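Local coordinates for conjugal transfer protein (Escherichia coli, PDB 5I97) that probably serves, through this soluble domain and a membrane helix, as the VirB8-type inner-membrane component of a type IV secretion system for conjugal DNA transfer, at residues V90-V95 against A104-T109. Numbering follows the deposited sequence.
Sequences VKINSV and ATIRFT
Arg107 is paired with two consecutive residues, Asn93 and Ser94, a classic beta bulge in the antiparallel hairpin of strands 86-98 and 103-114. The evidence lies at Arg107 O, gripped by two amides: Asn93 N at 2.7 Å and, more off-axis on a lone pair, Ser94 N at 3.2 Å. Arg107 N returns a bond to Ser94 O, while Lys91 and Thr109 form a regular hydrogen-bonded pair, N to O 2.7 Å both ways. The bulge turns the CB of Asn93 toward the partner strand; with CG anti to its carbonyl carbon (chi1 -58°), OD1 receives the Thr109 hydroxyl on a lone pair, 2.9 Å from OG1. The tightly packed side is apolar, at van der Waals distance: Ile92 CD1 reaches Ile106 CG2 at 4.0 Å and also meets Phe108 CB, and both Val95 methyls touch Ile106 CG1. Helix 27-42 packs on Val95 and Phe108, whose ring stacks on Trp126. The other face is looser: a water links Ser94 OG to Thr105 O, and the Lys91 chain bends back to a weak NZ bond with Ile92 O. The chemistry implies a two-sided hairpin, apolar at Ile92 and Ile106, polar with bound water at Ser94, its register shift accommodated by one carbonyl accepting two amides.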
ATOM      1  N   VAL A  90       2.683  -9.887  -0.846  1.00 21.64           N
ATOM      2  CA  VAL A  90       2.308 -11.034  -1.668  1.00 21.97           C
ATOM      3  C   VAL A  90       1.111 -10.767  -2.570  1.00 22.08           C
ATOM      4  O   VAL A  90       0.142 -10.152  -2.159  1.00 23.29           O
ATOM      5  CB  VAL A  90       1.956 -12.270  -0.781  1.00 22.16           C
ATOM      6  CG1 VAL A  90       1.321 -13.394  -1.614  1.00 22.57           C
ATOM      7  CG2 VAL A  90       3.168 -12.762  -0.009  1.00 22.20           C
ATOM      8  N   LYS A  91       1.219 -11.224  -3.810  1.00 22.40           N
ATOM      9  CA  LYS A  91       0.114 -11.266  -4.761  1.00 22.68           C
ATOM     10  C   LYS A  91      -0.163 -12.708  -5.176  1.00 23.18           C
ATOM     11  O   LYS A  91       0.695 -13.353  -5.768  1.00 23.45           O
ATOM     12  CB  LYS A  91       0.430 -10.416  -5.996  1.00 23.99           C
ATOM     13  CG  LYS A  91      -0.733 -10.238  -6.951  1.00 28.89           C
ATOM     14  CD  LYS A  91      -1.991  -9.751  -6.262  1.00 34.76           C
ATOM     15  CE  LYS A  91      -3.002  -9.309  -7.298  1.00 39.97           C
ATOM     16  NZ  LYS A  91      -3.249 -10.413  -8.260  1.00 44.23           N
ATOM     17  N   ILE A  92      -1.340 -13.224  -4.836  1.00 23.37           N
ATOM     18  CA  ILE A  92      -1.742 -14.553  -5.293  1.00 23.94           C
ATOM     19  C   ILE A  92      -2.176 -14.487  -6.754  1.00 24.40           C
ATOM     20  O   ILE A  92      -3.052 -13.702  -7.101  1.00 24.41           O
ATOM     21  CB  ILE A  92      -2.894 -15.126  -4.440  1.00 24.09           C
ATOM     22  CG1 ILE A  92      -2.509 -15.148  -2.957  1.00 23.71           C
ATOM     23  CG2 ILE A  92      -3.267 -16.525  -4.906  1.00 24.75           C
ATOM     24  CD1 ILE A  92      -1.386 -16.098  -2.617  1.00 23.79           C
ATOM     25  N   ASN A  93      -1.595 -15.325  -7.602  1.00 24.88           N
ATOM     26  CA  ASN A  93      -1.914 -15.289  -9.028  1.00 25.44           C
ATOM     27  C   ASN A  93      -2.896 -16.389  -9.462  1.00 26.17           C
ATOM     28  O   ASN A  93      -3.759 -16.160 -10.307  1.00 26.61           O
ATOM     29  CB  ASN A  93      -0.636 -15.388  -9.859  1.00 25.65           C
ATOM     30  CG  ASN A  93       0.358 -14.269  -9.545  1.00 25.04           C
ATOM     31  OD1 ASN A  93       1.534 -14.524  -9.283  1.00 24.96           O
ATOM     32  ND2 ASN A  93      -0.119 -13.031  -9.551  1.00 24.69           N
ATOM     33  N   SER A  94      -2.737 -17.590  -8.911  1.00 26.39           N
ATOM     34  CA  SER A  94      -3.635 -18.693  -9.238  1.00 27.15           C
ATOM     35  C   SER A  94      -3.560 -19.773  -8.172  1.00 27.18           C
ATOM     36  O   SER A  94      -2.522 -19.944  -7.529  1.00 26.83           O
ATOM     37  CB  SER A  94      -3.307 -19.281 -10.617  1.00 27.94           C
ATOM     38  OG  SER A  94      -2.035 -19.900 -10.627  1.00 28.01           O
ATOM     39  N   VAL A  95      -4.663 -20.497  -7.995  1.00 27.68           N
ATOM     40  CA  VAL A  95      -4.741 -21.603  -7.044  1.00 27.87           C
ATOM     41  C   VAL A  95      -5.360 -22.826  -7.691  1.00 28.87           C
ATOM     42  O   VAL A  95      -6.476 -22.766  -8.188  1.00 29.35           O
ATOM     43  CB  VAL A  95      -5.574 -21.231  -5.805  1.00 27.49           C
ATOM     44  CG1 VAL A  95      -5.660 -22.408  -4.840  1.00 27.79           C
ATOM     45  CG2 VAL A  95      -4.988 -20.008  -5.115  1.00 26.58           C
ATOM     46  N   ALA A 104      -2.470 -28.689  -2.969  1.00 30.08           N
ATOM     47  CA  ALA A 104      -2.782 -27.459  -3.679  1.00 29.57           C
ATOM     48  C   ALA A 104      -1.525 -26.844  -4.280  1.00 29.18           C
ATOM     49  O   ALA A 104      -0.433 -26.961  -3.734  1.00 28.96           O
ATOM     50  CB  ALA A 104      -3.461 -26.481  -2.763  1.00 28.89           C
ATOM     51  N   THR A 105      -1.693 -26.205  -5.426  1.00 29.18           N
ATOM     52  CA  THR A 105      -0.612 -25.503  -6.080  1.00 28.86           C
ATOM     53  C   THR A 105      -0.942 -24.035  -6.161  1.00 28.12           C
ATOM     54  O   THR A 105      -1.958 -23.657  -6.727  1.00 28.25           O
ATOM     55  CB  THR A 105      -0.370 -26.033  -7.475  1.00 29.65           C
ATOM     56  OG1 THR A 105       0.050 -27.393  -7.388  1.00 30.38           O
ATOM     57  CG2 THR A 105       0.698 -25.218  -8.168  1.00 29.36           C
ATOM     58  N   ILE A 106      -0.097 -23.203  -5.572  1.00 27.41           N
ATOM     59  CA  ILE A 106      -0.371 -21.780  -5.547  1.00 26.72           C
ATOM     60  C   ILE A 106       0.750 -20.978  -6.209  1.00 26.46           C
ATOM     61  O   ILE A 106       1.905 -21.032  -5.787  1.00 26.29           O
ATOM     62  CB  ILE A 106      -0.595 -21.299  -4.105  1.00 26.11           C
ATOM     63  CG1 ILE A 106      -1.853 -21.968  -3.545  1.00 26.44           C
ATOM     64  CG2 ILE A 106      -0.701 -19.786  -4.044  1.00 25.44           C
ATOM     65  CD1 ILE A 106      -2.302 -21.438  -2.210  1.00 25.97           C
ATOM     66  N   ARG A 107       0.398 -20.220  -7.239  1.00 26.49           N
ATOM     67  CA  ARG A 107       1.360 -19.354  -7.899  1.00 26.28           C
ATOM     68  C   ARG A 107       1.204 -17.935  -7.406  1.00 25.52           C
ATOM     69  O   ARG A 107       0.113 -17.365  -7.449  1.00 25.39           O
ATOM     70  CB  ARG A 107       1.185 -19.429  -9.408  1.00 26.92           C
ATOM     71  CG  ARG A 107       1.612 -20.761  -9.956  1.00 27.75           C
ATOM     72  CD  ARG A 107       1.581 -20.797 -11.461  1.00 28.48           C
ATOM     73  NE  ARG A 107       2.222 -22.009 -11.968  1.00 32.60           N
ATOM     74  CZ  ARG A 107       1.691 -23.227 -11.919  1.00 29.95           C
ATOM     75  NH1 ARG A 107       0.508 -23.424 -11.355  1.00 29.83           N
ATOM     76  NH2 ARG A 107       2.365 -24.255 -12.417  1.00 32.25           N
ATOM     77  N   PHE A 108       2.310 -17.358  -6.950  1.00 25.10           N
ATOM     78  CA  PHE A 108       2.237 -16.052  -6.336  1.00 24.43           C
ATOM     79  C   PHE A 108       3.449 -15.177  -6.627  1.00 24.22           C
ATOM     80  O   PHE A 108       4.516 -15.645  -7.018  1.00 24.54           O
ATOM     81  CB  PHE A 108       2.033 -16.212  -4.815  1.00 24.06           C
ATOM     82  CG  PHE A 108       3.192 -16.848  -4.091  1.00 24.10           C
ATOM     83  CD1 PHE A 108       3.399 -18.214  -4.144  1.00 24.63           C
ATOM     84  CD2 PHE A 108       4.035 -16.089  -3.295  1.00 23.68           C
ATOM     85  CE1 PHE A 108       4.448 -18.792  -3.472  1.00 24.74           C
ATOM     86  CE2 PHE A 108       5.072 -16.677  -2.604  1.00 23.81           C
ATOM     87  CZ  PHE A 108       5.283 -18.021  -2.699  1.00 24.33           C
ATOM     88  N   THR A 109       3.257 -13.888  -6.408  1.00 23.74           N
ATOM     89  CA  THR A 109       4.263 -12.895  -6.696  1.00 23.56           C
ATOM     90  C   THR A 109       4.588 -12.099  -5.451  1.00 23.02           C
ATOM     91  O   THR A 109       3.692 -11.671  -4.729  1.00 22.69           O
ATOM     92  CB  THR A 109       3.801 -11.949  -7.808  1.00 23.64           C
ATOM     93  OG1 THR A 109       3.715 -12.687  -9.027  1.00 24.28           O
ATOM     94  CG2 THR A 109       4.793 -10.805  -7.998  1.00 23.46           C
TER
HETATM   95  O   HOH W   1      -1.166 -22.636  -9.608  1.00 28.76           O